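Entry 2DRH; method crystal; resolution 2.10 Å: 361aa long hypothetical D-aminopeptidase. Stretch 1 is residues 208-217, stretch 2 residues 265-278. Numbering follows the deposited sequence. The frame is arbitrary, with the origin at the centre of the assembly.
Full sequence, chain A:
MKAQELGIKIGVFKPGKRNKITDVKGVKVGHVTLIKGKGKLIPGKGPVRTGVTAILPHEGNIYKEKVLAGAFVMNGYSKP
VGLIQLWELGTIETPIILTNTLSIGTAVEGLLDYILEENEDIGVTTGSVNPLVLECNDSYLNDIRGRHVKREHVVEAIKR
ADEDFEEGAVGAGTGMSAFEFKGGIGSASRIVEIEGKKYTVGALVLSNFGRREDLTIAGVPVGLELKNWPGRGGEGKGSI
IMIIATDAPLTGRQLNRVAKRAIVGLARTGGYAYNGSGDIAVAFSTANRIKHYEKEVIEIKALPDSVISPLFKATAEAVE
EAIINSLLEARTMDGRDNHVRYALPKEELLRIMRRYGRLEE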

# COMPACT_ATOMS: atom_id res chain seq x y z
N ASN A 208 21.45 6.92 11.55
CA ASN A 208 21.85 5.88 12.48
C ASN A 208 21.96 4.56 11.74
O ASN A 208 21.49 3.52 12.22
CB ASN A 208 20.82 5.77 13.61
CG ASN A 208 21.23 4.79 14.69
OD1 ASN A 208 22.27 4.96 15.34
ND2 ASN A 208 20.42 3.76 14.89
N PHE A 209 22.59 4.59 10.57
CA PHE A 209 22.72 3.40 9.72
C PHE A 209 24.08 3.26 9.06
O PHE A 209 24.98 4.09 9.24
CB PHE A 209 21.69 3.45 8.60
CG PHE A 209 21.99 4.50 7.56
CD1 PHE A 209 21.69 5.85 7.80
CD2 PHE A 209 22.62 4.16 6.36
CE1 PHE A 209 22.03 6.84 6.86
CE2 PHE A 209 22.97 5.15 5.42
CZ PHE A 209 22.67 6.49 5.67
N GLY A 210 24.20 2.19 8.28
CA GLY A 210 25.40 1.94 7.50
C GLY A 210 26.61 1.27 8.10
O GLY A 210 26.92 1.43 9.28
N ARG A 211 27.28 0.50 7.24
CA ARG A 211 28.52 -0.19 7.59
C ARG A 211 29.61 0.82 7.25
O ARG A 211 29.40 1.68 6.39
CB ARG A 211 28.71 -1.44 6.71
CG ARG A 211 27.96 -2.68 7.15
CD ARG A 211 27.92 -3.66 5.99
NE ARG A 211 27.87 -5.06 6.41
CZ ARG A 211 28.90 -5.70 6.96
NH1 ARG A 211 30.05 -5.08 7.16
NH2 ARG A 211 28.77 -6.98 7.29
N ARG A 212 30.76 0.70 7.89
CA ARG A 212 31.85 1.63 7.64
C ARG A 212 32.22 1.77 6.16
O ARG A 212 32.36 2.88 5.65
CB ARG A 212 33.10 1.21 8.44
CG ARG A 212 34.33 2.06 8.17
CD ARG A 212 34.11 3.52 8.55
NE ARG A 212 34.02 3.72 9.99
CZ ARG A 212 35.04 3.56 10.83
NH1 ARG A 212 36.23 3.19 10.37
NH2 ARG A 212 34.87 3.75 12.12
N GLU A 213 32.35 0.63 5.48
CA GLU A 213 32.73 0.62 4.07
C GLU A 213 31.68 1.04 3.05
O GLU A 213 32.00 1.17 1.87
CB GLU A 213 33.27 -0.76 3.69
CG GLU A 213 32.53 -1.93 4.32
CD GLU A 213 32.65 -1.94 5.83
OE1 GLU A 213 33.80 -1.91 6.33
OE2 GLU A 213 31.61 -1.96 6.53
N ASP A 214 30.44 1.24 3.47
CA ASP A 214 29.41 1.65 2.52
C ASP A 214 29.49 3.15 2.22
O ASP A 214 29.21 3.59 1.11
CB ASP A 214 28.01 1.33 3.05
CG ASP A 214 27.80 -0.16 3.32
OD1 ASP A 214 28.31 -1.00 2.55
OD2 ASP A 214 27.11 -0.47 4.30
N LEU A 215 29.90 3.93 3.23
CA LEU A 215 29.99 5.38 3.11
C LEU A 215 30.45 5.91 1.76
O LEU A 215 31.57 5.66 1.31
CB LEU A 215 30.88 5.94 4.24
CG LEU A 215 31.00 7.47 4.34
CD1 LEU A 215 29.62 8.12 4.42
CD2 LEU A 215 31.83 7.82 5.57
N THR A 216 29.56 6.66 1.11
CA THR A 216 29.83 7.24 -0.19
C THR A 216 29.57 8.74 -0.10
O THR A 216 28.45 9.16 0.19
CB THR A 216 28.90 6.64 -1.24
OG1 THR A 216 28.96 5.21 -1.14
CG2 THR A 216 29.33 7.07 -2.65
N ILE A 217 30.60 9.55 -0.35
CA ILE A 217 30.45 11.00 -0.27
C ILE A 217 30.71 11.65 -1.61
O ILE A 217 31.84 11.70 -2.08
CB ILE A 217 31.39 11.62 0.78
CG1 ILE A 217 31.08 11.04 2.17
CG2 ILE A 217 31.22 13.14 0.81
CD1 ILE A 217 31.91 11.63 3.30
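Stretch 2, residues 265-278: GLARTGGYAYNGSG

The most unusual feature of this contact is a glycine pressed against the other chain segment at a helix end. Gly270 has phi/psi of 106/18, and a CB there would point toward stretch 1 and fall 2.3 Å from Asp214 O. The same backbone angles would jam it against the carbonyl O of Thr269. Glycine avoids both problems. Its CA lies 3.6 Å from Asp214 O in a CA-H...O contact.

Stretch 2 begins within a helix that starts earlier in the chain; Gly270 is the first residue to leave helical phi/psi. A Schellman motif ends it. Gly271 N bonds to Leu266 O at 3.1 Å, and Gly270 N bonds to Ala267 O at 3.1 Å. The chain then continues as loop through Gly271, Tyr272 and Ala273. A type I beta turn follows from Tyr274 to Ser277, with Ser277 N bonded to Tyr274 O at 3.0 Å.

The two stretches run in opposite senses. Phe209 lies nearest Ser277, with CA atoms 6.6 Å apart. Further along stretch 1, Asp214 CA is 4.8 Å from Gly270 CA, and Thr216 CA is 4.4 Å from Thr269 CA. The backbones are thus closest near the helix end.

Here Thr216 N donates a hydrogen bond to Thr269 O at 2.8 Å. In return, Thr269 CA approaches Thr216 O at 3.2 Å in a CA-H...O contact. Leu215 CA makes another to Thr269 O at 3.6 Å. Thr269 turns its own side chain back to the helix, where OG1 donates to Leu266 O at 2.9 Å.

Asp214 is the polar centre. Its OD2 accepts a hydrogen bond from Tyr274 OH at 2.6 Å and another from its own stretch, Arg211 N, at 3.1 Å. The same carboxylate oxygen thus joins the tyrosine hydroxyl to the backbone of Arg211. Arg211 CD packs 3.2 Å from Tyr274 OH. A water links the stretches as well: it donates to Asp214 O at 2.7 Å and is hydrogen-bonded to Tyr272 OH at 2.6 Å.

Phe209 supplies the apolar part. Its CA-to-CB bond points toward stretch 2, and chi1 is 71° (p). Leu266 CD1 sits over one ring face, 3.7 Å from the Phe209 ring centroid, in a CH-pi contact. Thr269 OG1 lies at the ring edge, 3.8 Å from Phe209 CZ. Gly271 CA is 3.5 Å from Phe209 CE2. Nearer the backbone, Phe209 CB is 3.8 Å from Ser277 OG. Together the stretches bury 521 Å², both sides summed.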

# COMPACT_ATOMS: atom_id res chain seq x y z
N GLY A 265 18.48 9.99 -2.15
CA GLY A 265 19.60 10.61 -1.47
C GLY A 265 20.25 9.64 -0.49
O GLY A 265 21.47 9.58 -0.39
N LEU A 266 19.43 8.88 0.22
CA LEU A 266 19.93 7.90 1.18
C LEU A 266 20.84 6.90 0.47
O LEU A 266 21.97 6.68 0.88
CB LEU A 266 18.75 7.17 1.84
CG LEU A 266 19.01 5.95 2.73
CD1 LEU A 266 19.95 6.32 3.86
CD2 LEU A 266 17.68 5.44 3.30
N ALA A 267 20.33 6.30 -0.60
CA ALA A 267 21.08 5.31 -1.37
C ALA A 267 22.43 5.81 -1.87
O ALA A 267 23.41 5.07 -1.90
CB ALA A 267 20.24 4.85 -2.55
N ARG A 268 22.47 7.08 -2.27
CA ARG A 268 23.67 7.70 -2.80
C ARG A 268 24.79 7.90 -1.78
O ARG A 268 25.94 8.07 -2.17
CB ARG A 268 23.31 9.03 -3.49
CG ARG A 268 22.59 8.83 -4.82
CD ARG A 268 22.14 10.15 -5.48
NE ARG A 268 23.26 10.98 -5.92
CZ ARG A 268 23.90 10.84 -7.08
NH1 ARG A 268 23.53 9.91 -7.95
NH2 ARG A 268 24.90 11.66 -7.39
N THR A 269 24.48 7.87 -0.49
CA THR A 269 25.51 8.01 0.53
C THR A 269 25.95 6.62 1.01
O THR A 269 26.82 6.50 1.87
CB THR A 269 25.03 8.80 1.77
OG1 THR A 269 23.99 8.06 2.43
CG2 THR A 269 24.50 10.18 1.38
N GLY A 270 25.37 5.57 0.43
CA GLY A 270 25.72 4.21 0.84
C GLY A 270 24.65 3.54 1.69
O GLY A 270 24.92 2.55 2.39
N GLY A 271 23.42 4.07 1.64
CA GLY A 271 22.33 3.50 2.40
C GLY A 271 21.64 2.39 1.61
O GLY A 271 21.02 2.66 0.57
N TYR A 272 21.73 1.16 2.11
CA TYR A 272 21.14 -0.00 1.45
C TYR A 272 19.90 -0.56 2.14
O TYR A 272 19.33 -1.56 1.68
CB TYR A 272 22.19 -1.12 1.34
CG TYR A 272 23.41 -0.75 0.51
CD1 TYR A 272 24.48 -0.07 1.09
CD2 TYR A 272 23.47 -1.05 -0.85
CE1 TYR A 272 25.58 0.30 0.33
CE2 TYR A 272 24.57 -0.68 -1.62
CZ TYR A 272 25.62 -0.00 -1.03
OH TYR A 272 26.71 0.39 -1.79
N ALA A 273 19.47 0.08 3.22
CA ALA A 273 18.30 -0.36 3.97
C ALA A 273 18.43 -1.83 4.39
O ALA A 273 17.62 -2.67 3.98
CB ALA A 273 17.03 -0.15 3.14
N TYR A 274 19.44 -2.14 5.19
CA TYR A 274 19.62 -3.51 5.65
C TYR A 274 18.37 -3.95 6.41
O TYR A 274 17.51 -3.12 6.76
CB TYR A 274 20.85 -3.61 6.56
CG TYR A 274 22.15 -3.34 5.83
CD1 TYR A 274 22.43 -3.96 4.61
CD2 TYR A 274 23.10 -2.47 6.37
CE1 TYR A 274 23.63 -3.71 3.94
CE2 TYR A 274 24.30 -2.22 5.70
CZ TYR A 274 24.56 -2.85 4.49
OH TYR A 274 25.75 -2.62 3.85
N ASN A 275 18.28 -5.25 6.67
CA ASN A 275 17.12 -5.79 7.36
C ASN A 275 16.64 -5.05 8.60
O ASN A 275 15.44 -4.78 8.74
CB ASN A 275 17.35 -7.24 7.73
CG ASN A 275 16.17 -7.82 8.46
OD1 ASN A 275 15.09 -7.98 7.88
ND2 ASN A 275 16.35 -8.13 9.74
N GLY A 276 17.55 -4.76 9.52
CA GLY A 276 17.16 -4.09 10.75
C GLY A 276 17.21 -2.56 10.72
O GLY A 276 17.13 -1.92 11.77
N SER A 277 17.31 -1.98 9.54
CA SER A 277 17.38 -0.52 9.45
C SER A 277 16.02 0.14 9.22
O SER A 277 15.40 -0.03 8.17
CB SER A 277 18.34 -0.12 8.34
OG SER A 277 18.63 1.27 8.41
N GLY A 278 15.57 0.88 10.22
CA GLY A 278 14.31 1.58 10.10
C GLY A 278 14.46 2.85 9.29
O GLY A 278 14.81 3.91 9.81
O HOH W 1 28.56 1.97 -0.94